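Local atomic coordinates of P43 (Trichuris muris, PDB entry 6QIX), a protein that is the major secreted protein of the whipworm, tethers to matrix and inhibits the function of the host cytokine interleukin-13. Residues L111-H116 against C157-G162; P115-G120 against K299-F304; D170-E175 against I181-H186. All coordinates share one frame; numbering follows the deposited sequence. Where two conformers were deposited one is given.

Interaction 1: residues L111-H116 against C157-G162; sequences LPKLPH and CIEKDG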
# COMPACT_ATOMS: atom_id res chain seq x y z
N LEU A 111 -8.23 -17.93 -3.23
CA LEU A 111 -8.20 -16.74 -4.06
C LEU A 111 -7.27 -16.93 -5.25
O LEU A 111 -6.32 -17.71 -5.18
CB LEU A 111 -7.73 -15.51 -3.24
CG LEU A 111 -8.67 -15.08 -2.13
CD1 LEU A 111 -8.00 -14.15 -1.13
CD2 LEU A 111 -9.87 -14.44 -2.78
N PRO A 112 -7.52 -16.23 -6.36
CA PRO A 112 -6.60 -16.32 -7.50
C PRO A 112 -5.30 -15.60 -7.24
O PRO A 112 -5.23 -14.63 -6.46
CB PRO A 112 -7.37 -15.63 -8.64
CG PRO A 112 -8.20 -14.59 -7.93
CD PRO A 112 -8.64 -15.29 -6.61
N LYS A 113 -4.25 -16.05 -7.92
CA LYS A 113 -3.02 -15.27 -7.95
C LYS A 113 -3.25 -13.95 -8.67
O LYS A 113 -3.96 -13.91 -9.67
CB LYS A 113 -1.90 -16.04 -8.64
CG LYS A 113 -1.55 -17.32 -7.88
CD LYS A 113 -0.83 -18.33 -8.74
CE LYS A 113 0.50 -17.80 -9.20
NZ LYS A 113 1.40 -18.91 -9.53
N LEU A 114 -2.63 -12.86 -8.16
CA LEU A 114 -2.73 -11.53 -8.80
C LEU A 114 -1.63 -11.35 -9.83
O LEU A 114 -0.49 -11.77 -9.60
CB LEU A 114 -2.64 -10.41 -7.74
CG LEU A 114 -3.63 -10.57 -6.60
CD1 LEU A 114 -3.39 -9.57 -5.46
CD2 LEU A 114 -5.03 -10.47 -7.15
N PRO A 115 -1.92 -10.69 -10.96
CA PRO A 115 -0.87 -10.41 -11.95
C PRO A 115 0.34 -9.74 -11.30
O PRO A 115 0.21 -8.76 -10.57
CB PRO A 115 -1.57 -9.47 -12.96
CG PRO A 115 -3.05 -9.76 -12.81
CD PRO A 115 -3.26 -10.24 -11.37
N HIS A 116 1.52 -10.34 -11.52
CA HIS A 116 2.78 -9.75 -11.09
C HIS A 116 3.03 -9.85 -9.60
O HIS A 116 4.18 -9.93 -9.17
CB HIS A 116 2.86 -8.27 -11.49
CG HIS A 116 2.59 -8.05 -12.94
ND1 HIS A 116 3.41 -8.54 -13.92
CD2 HIS A 116 1.57 -7.44 -13.57
CE1 HIS A 116 2.90 -8.25 -15.11
NE2 HIS A 116 1.78 -7.59 -14.92
N CYS A 157 -1.15 -15.37 3.35
CA CYS A 157 -1.43 -16.23 2.20
C CYS A 157 -0.25 -17.12 1.87
O CYS A 157 0.90 -16.68 1.94
CB CYS A 157 -1.77 -15.43 0.94
SG CYS A 157 -3.13 -14.28 1.10
N ILE A 158 -0.55 -18.36 1.47
CA ILE A 158 0.44 -19.23 0.85
C ILE A 158 -0.11 -19.64 -0.51
O ILE A 158 -1.31 -19.62 -0.75
CB ILE A 158 0.78 -20.48 1.70
CG1 ILE A 158 -0.46 -21.37 1.83
CG2 ILE A 158 1.25 -20.04 3.07
CD1 ILE A 158 -0.21 -22.71 2.51
N GLU A 159 0.79 -20.02 -1.39
CA GLU A 159 0.41 -20.51 -2.72
C GLU A 159 0.33 -22.03 -2.72
O GLU A 159 1.24 -22.70 -2.25
CB GLU A 159 1.43 -20.03 -3.74
CG GLU A 159 1.03 -20.35 -5.19
CD GLU A 159 2.07 -19.90 -6.20
OE1 GLU A 159 2.76 -18.90 -5.92
OE2 GLU A 159 2.16 -20.56 -7.27
N LYS A 160 -0.77 -22.58 -3.24
CA LYS A 160 -0.93 -24.02 -3.40
C LYS A 160 -1.57 -24.29 -4.76
O LYS A 160 -2.68 -23.81 -5.02
CB LYS A 160 -1.82 -24.60 -2.31
CG LYS A 160 -1.22 -24.54 -0.88
CD LYS A 160 0.15 -25.22 -0.78
CE LYS A 160 0.22 -26.16 0.39
NZ LYS A 160 1.46 -26.99 0.38
N ASP A 161 -0.85 -25.03 -5.59
CA ASP A 161 -1.29 -25.54 -6.89
C ASP A 161 -1.97 -24.46 -7.72
O ASP A 161 -3.06 -24.65 -8.26
CB ASP A 161 -2.19 -26.77 -6.72
CG ASP A 161 -2.39 -27.51 -8.03
OD1 ASP A 161 -1.47 -27.50 -8.88
OD2 ASP A 161 -3.48 -28.10 -8.22
N GLY A 162 -1.31 -23.31 -7.84
CA GLY A 162 -1.73 -22.23 -8.72
C GLY A 162 -2.79 -21.32 -8.16
O GLY A 162 -3.32 -20.47 -8.90
O HOH W 1 -4.51 -18.24 -9.75
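K113 NZ donates to E159 OE2 at 2.9 Å, and this bond is also a salt bridge. The ammonium does not lie in the plane of the carboxylate. It stands above it, 58° out. E159 reaches the lysine with an extended chain: CG is anti to the backbone N (chi1 -173°). The lysine chain bends at chi3 (64°), and its amine comes over the end of the glutamate. At the bend, K113 CD passes 3.3 Å from G162 O, so the aliphatic part of the lysine runs beside that carbonyl. The same carbonyl has a polar partner as well. A water receives the K113 N-H at 2.9 Å from K113 N and donates to G162 O at 2.7 Å. G162 is thus tied to the backbone of K113 through solvent and touched by its side chain. The contact is small and lies at the surface. E159 OE1 has a weak, long ion pair with K309, whose side chain also touches K113. E159 is on outer strand 155-160 of a three-stranded antiparallel sheet, and G162 is in the hairpin turn to strand 163-168. K113 comes just after the other outer strand, 109-112. Strand 163-168 runs between the two, joined by backbone hydrogen bonds, C164 with L111 and K165 with I158. Helix 292-310 brings K309 to the lysine.

Interaction 2: residues P115-G120 against K299-F304; sequences PHLGCG and KIWDDF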
# COMPACT_ATOMS: atom_id res chain seq x y z
N PRO A 115 -1.92 -10.69 -10.96
CA PRO A 115 -0.87 -10.41 -11.95
C PRO A 115 0.34 -9.74 -11.30
O PRO A 115 0.21 -8.76 -10.57
CB PRO A 115 -1.57 -9.47 -12.96
CG PRO A 115 -3.05 -9.76 -12.81
CD PRO A 115 -3.26 -10.24 -11.37
N HIS A 116 1.52 -10.34 -11.52
CA HIS A 116 2.78 -9.75 -11.09
C HIS A 116 3.03 -9.85 -9.60
O HIS A 116 4.18 -9.93 -9.17
CB HIS A 116 2.86 -8.27 -11.49
CG HIS A 116 2.59 -8.05 -12.94
ND1 HIS A 116 3.41 -8.54 -13.92
CD2 HIS A 116 1.57 -7.44 -13.57
CE1 HIS A 116 2.90 -8.25 -15.11
NE2 HIS A 116 1.78 -7.59 -14.92
N LEU A 117 1.97 -9.77 -8.79
CA LEU A 117 2.12 -9.76 -7.34
C LEU A 117 1.94 -11.15 -6.71
O LEU A 117 2.31 -11.36 -5.54
CB LEU A 117 1.12 -8.77 -6.72
CG LEU A 117 1.54 -7.32 -6.52
CD1 LEU A 117 2.24 -6.69 -7.66
CD2 LEU A 117 0.28 -6.48 -6.11
N GLY A 118 1.35 -12.08 -7.45
CA GLY A 118 1.17 -13.42 -6.89
C GLY A 118 0.18 -13.37 -5.75
O GLY A 118 -0.88 -12.75 -5.86
N CYS A 119 0.50 -14.00 -4.61
CA CYS A 119 -0.44 -13.98 -3.50
C CYS A 119 -0.20 -12.69 -2.71
O CYS A 119 0.39 -12.67 -1.62
CB CYS A 119 -0.30 -15.26 -2.67
SG CYS A 119 -0.75 -16.74 -3.70
N GLY A 120 -0.68 -11.60 -3.28
CA GLY A 120 -0.33 -10.28 -2.78
C GLY A 120 -1.37 -9.61 -1.91
O GLY A 120 -1.28 -8.41 -1.66
N LYS A 299 8.21 -5.61 -14.41
CA LYS A 299 9.42 -6.41 -14.35
C LYS A 299 9.94 -6.50 -12.92
O LYS A 299 10.28 -7.59 -12.44
CB LYS A 299 10.47 -5.81 -15.29
CG LYS A 299 11.85 -6.46 -15.17
CD LYS A 299 11.83 -7.87 -15.67
CE LYS A 299 13.19 -8.30 -16.24
NZ LYS A 299 13.03 -9.61 -16.94
N ILE A 300 9.98 -5.37 -12.21
CA ILE A 300 10.47 -5.41 -10.83
C ILE A 300 9.64 -6.35 -9.96
O ILE A 300 10.18 -7.13 -9.17
CB ILE A 300 10.52 -3.99 -10.23
CG1 ILE A 300 11.59 -3.14 -10.90
CG2 ILE A 300 10.80 -4.09 -8.72
CD1 ILE A 300 11.35 -1.64 -10.78
N TRP A 301 8.31 -6.31 -10.11
CA TRP A 301 7.44 -7.20 -9.33
C TRP A 301 7.55 -8.64 -9.79
O TRP A 301 7.59 -9.56 -8.95
CB TRP A 301 6.01 -6.70 -9.39
CG TRP A 301 5.80 -5.60 -8.40
CD1 TRP A 301 5.78 -4.24 -8.62
CD2 TRP A 301 5.65 -5.77 -6.98
NE1 TRP A 301 5.60 -3.57 -7.43
CE2 TRP A 301 5.54 -4.49 -6.40
CE3 TRP A 301 5.63 -6.89 -6.15
CZ2 TRP A 301 5.35 -4.30 -5.02
CZ3 TRP A 301 5.43 -6.70 -4.78
CH2 TRP A 301 5.27 -5.42 -4.24
N ASP A 302 7.65 -8.89 -11.10
CA ASP A 302 7.85 -10.26 -11.54
C ASP A 302 9.12 -10.83 -10.92
O ASP A 302 9.14 -11.98 -10.44
CB ASP A 302 7.94 -10.32 -13.08
CG ASP A 302 6.58 -10.20 -13.77
OD1 ASP A 302 5.53 -10.37 -13.11
OD2 ASP A 302 6.54 -9.89 -15.00
N ASP A 303 10.19 -10.02 -10.92
CA ASP A 303 11.47 -10.48 -10.37
C ASP A 303 11.38 -10.70 -8.86
O ASP A 303 11.92 -11.69 -8.34
CB ASP A 303 12.57 -9.49 -10.72
CG ASP A 303 12.89 -9.48 -12.23
OD1 ASP A 303 13.61 -8.57 -12.69
OD2 ASP A 303 12.43 -10.40 -12.95
N PHE A 304 10.71 -9.80 -8.14
CA PHE A 304 10.54 -9.99 -6.71
C PHE A 304 9.76 -11.27 -6.41
O PHE A 304 10.11 -12.05 -5.52
CB PHE A 304 9.83 -8.78 -6.06
CG PHE A 304 9.37 -9.09 -4.65
CD1 PHE A 304 10.31 -9.19 -3.63
CD2 PHE A 304 8.03 -9.33 -4.37
CE1 PHE A 304 9.93 -9.54 -2.32
CE2 PHE A 304 7.64 -9.69 -3.07
CZ PHE A 304 8.58 -9.78 -2.03
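H116 has CG anti to its carbonyl carbon (chi1 -53°), and D302 has the same kind of first torsion (chi1 -76°). These rotations bring imidazole and carboxylate together at the surface of the helix. H116 ND1 donates to D302 OD1 at 2.9 Å, with an angle of 161° at the hydrogen. The oxygen lies near the ring plane, at the imidazole edge. Seen from the aspartate, the donor comes on the syn side of OD1 but tilted out of the carboxylate plane. Ring and carboxylate are not coplanar. This is a His-carboxylate hydrogen bond, and it joins the loop after strand 109-112 to helix 292-310. In that loop L117 and G118 form a classic beta bulge opposite L114. L117 adds an apolar contact. Its CD1 methyl sits over one face of the W301 indole, offset toward the rim, and comes 3.6 Å from W301 CD2. This is a CH-pi contact with the five-membered ring. The tryptophan is buried, with A322 and L325 of helix 315-325 also against it. H116 O and W301 O, 3.4 Å apart, are both acceptors and share the hydroxyl of T305. F123 and I124 also touch L117.

Interaction 3: residues D170-E175 against I181-H186; sequences DYEPNE and IKPPAH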
# COMPACT_ATOMS: atom_id res chain seq x y z
N ASP A 170 -4.82 -13.43 13.73
CA ASP A 170 -4.14 -14.46 14.51
C ASP A 170 -4.12 -15.84 13.84
O ASP A 170 -3.50 -16.78 14.39
CB ASP A 170 -4.83 -14.58 15.88
CG ASP A 170 -4.80 -13.29 16.70
OD1 ASP A 170 -3.90 -12.44 16.52
OD2 ASP A 170 -5.67 -13.15 17.58
N TYR A 171 -4.83 -16.01 12.72
CA TYR A 171 -4.89 -17.28 12.02
C TYR A 171 -4.04 -17.23 10.76
O TYR A 171 -3.98 -16.20 10.09
CB TYR A 171 -6.37 -17.63 11.67
CG TYR A 171 -7.14 -18.02 12.91
CD1 TYR A 171 -7.30 -19.35 13.27
CD2 TYR A 171 -7.71 -17.06 13.72
CE1 TYR A 171 -7.95 -19.69 14.40
CE2 TYR A 171 -8.37 -17.42 14.87
CZ TYR A 171 -8.49 -18.73 15.20
OH TYR A 171 -9.17 -19.12 16.34
N GLU A 172 -3.39 -18.37 10.46
CA GLU A 172 -2.55 -18.54 9.29
C GLU A 172 -2.84 -19.89 8.66
O GLU A 172 -3.30 -20.81 9.34
CB GLU A 172 -1.06 -18.47 9.69
CG GLU A 172 -0.71 -17.13 10.39
CD GLU A 172 0.73 -16.95 10.81
OE1 GLU A 172 1.56 -17.86 10.52
OE2 GLU A 172 1.03 -15.87 11.42
N PRO A 173 -2.56 -20.04 7.37
CA PRO A 173 -2.79 -21.36 6.75
C PRO A 173 -1.94 -22.42 7.41
O PRO A 173 -0.79 -22.15 7.80
CB PRO A 173 -2.40 -21.15 5.29
CG PRO A 173 -2.49 -19.61 5.11
CD PRO A 173 -2.00 -19.09 6.41
N ASN A 174 -2.52 -23.62 7.58
CA ASN A 174 -1.68 -24.75 7.92
C ASN A 174 -0.78 -25.08 6.73
O ASN A 174 -0.88 -24.49 5.65
CB ASN A 174 -2.50 -25.98 8.35
CG ASN A 174 -3.45 -26.50 7.29
OD1 ASN A 174 -3.51 -26.04 6.13
ND2 ASN A 174 -4.23 -27.51 7.70
N GLU A 175 0.12 -26.04 6.94
CA GLU A 175 1.14 -26.28 5.93
C GLU A 175 0.52 -26.70 4.61
O GLU A 175 1.06 -26.36 3.54
CB GLU A 175 2.12 -27.33 6.44
CG GLU A 175 3.42 -27.32 5.73
CD GLU A 175 4.40 -28.32 6.26
OE1 GLU A 175 4.38 -28.63 7.49
OE2 GLU A 175 5.18 -28.83 5.42
N ILE A 181 -5.20 -22.14 11.02
CA ILE A 181 -4.80 -22.51 12.37
C ILE A 181 -4.26 -21.29 13.08
O ILE A 181 -3.89 -20.28 12.46
CB ILE A 181 -3.79 -23.67 12.35
CG1 ILE A 181 -2.60 -23.33 11.43
CG2 ILE A 181 -4.47 -24.93 11.81
CD1 ILE A 181 -1.64 -22.29 11.98
N LYS A 182 -4.26 -21.36 14.41
CA LYS A 182 -3.82 -20.27 15.25
C LYS A 182 -2.45 -20.64 15.81
O LYS A 182 -2.38 -21.39 16.80
CB LYS A 182 -4.83 -20.02 16.38
CG LYS A 182 -4.57 -18.75 17.20
CD LYS A 182 -5.78 -18.46 18.07
CE LYS A 182 -5.53 -17.38 19.07
NZ LYS A 182 -6.72 -17.19 19.98
N PRO A 183 -1.35 -20.19 15.22
CA PRO A 183 -0.03 -20.53 15.78
C PRO A 183 0.16 -19.89 17.14
O PRO A 183 -0.56 -18.95 17.51
CB PRO A 183 0.95 -19.95 14.75
CG PRO A 183 0.22 -18.88 14.07
CD PRO A 183 -1.24 -19.28 14.06
N PRO A 184 1.13 -20.35 17.92
CA PRO A 184 1.52 -19.59 19.14
C PRO A 184 1.84 -18.15 18.80
O PRO A 184 2.38 -17.85 17.73
CB PRO A 184 2.77 -20.33 19.65
CG PRO A 184 2.68 -21.71 19.03
CD PRO A 184 2.00 -21.50 17.67
N ALA A 185 1.48 -17.24 19.69
CA ALA A 185 1.72 -15.82 19.42
C ALA A 185 3.19 -15.58 19.07
O ALA A 185 4.09 -16.09 19.73
CB ALA A 185 1.34 -14.98 20.64
N HIS A 186 3.42 -14.75 18.03
CA HIS A 186 4.80 -14.48 17.60
C HIS A 186 5.56 -13.60 18.58
O HIS A 186 6.80 -13.67 18.61
CB HIS A 186 4.86 -13.84 16.21
CG HIS A 186 4.20 -14.65 15.15
ND1 HIS A 186 4.54 -15.96 14.90
CD2 HIS A 186 3.22 -14.33 14.28
CE1 HIS A 186 3.76 -16.43 13.93
NE2 HIS A 186 2.95 -15.46 13.54
O HOH W 2 -1.79 -16.52 16.56
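E172 and I181 form an antiparallel hydrogen-bonded pair, and both of their backbone N-H groups are used in it. E172 N donates to I181 O at 2.8 Å, and I181 N donates to E172 O at 2.9 Å. The bonds are nearly straight, 167° and 174° at the hydrogen. I181 O also receives a CA-H...O contact from Y171 CA at 3.2 Å. The carboxylate of E172 has a partner for each oxygen. E172 CG is anti to the carbonyl carbon, and the chain then runs extended out to H186. OE2 accepts from H186 NE2 at 2.9 Å, in a nearly straight bond. The oxygen lies in the imidazole plane, and the donor arrives on the syn side, 27° out of the carboxylate plane. OE1 accepts a weak hydrogen bond from H315. The glutamate chain crosses P183 at about a right angle, and P183 CG packs against E172 CD at 3.8 Å. Two more carbonyls are satisfied by one water, which donates to D170 O and P183 O. N174 OD1 accepts from the backbone N-H groups of T178 and E179, in the connecting turn, while N174 CB packs on I181. K182 CB stands over one face of the Y171 ring as a CH-pi contact, and H76 stacks with the same tyrosine. Strands 172-173 and 180-181 form a two-stranded antiparallel beta hairpin, and the His-carboxylate bond ties the chain that leaves it back to its first strand.

Interactions 1 and 2 start from the same stretch, sharing P115 and H116, and their centres are about 11 Å apart. They meet where C157 CB touches C119 CB at 3.9 Å. Both cysteines are in disulfides that end on strand 163-168, C119 with C164 and C157 with C166. Helix 292-310 borders both, with D302 in interaction 2 and K309 beside interaction 1. Interaction 3 comes after interaction 1 along the chain, within the loop closed by interaction 2. Its centre is about 19 Å from that of interaction 1, and I158 CD1 reaches P173 CB at 3.9 Å. Interactions 2 and 3 do not touch. A bound PEG, probably from crystallisation, lies about 3 Å from the W301 side chain.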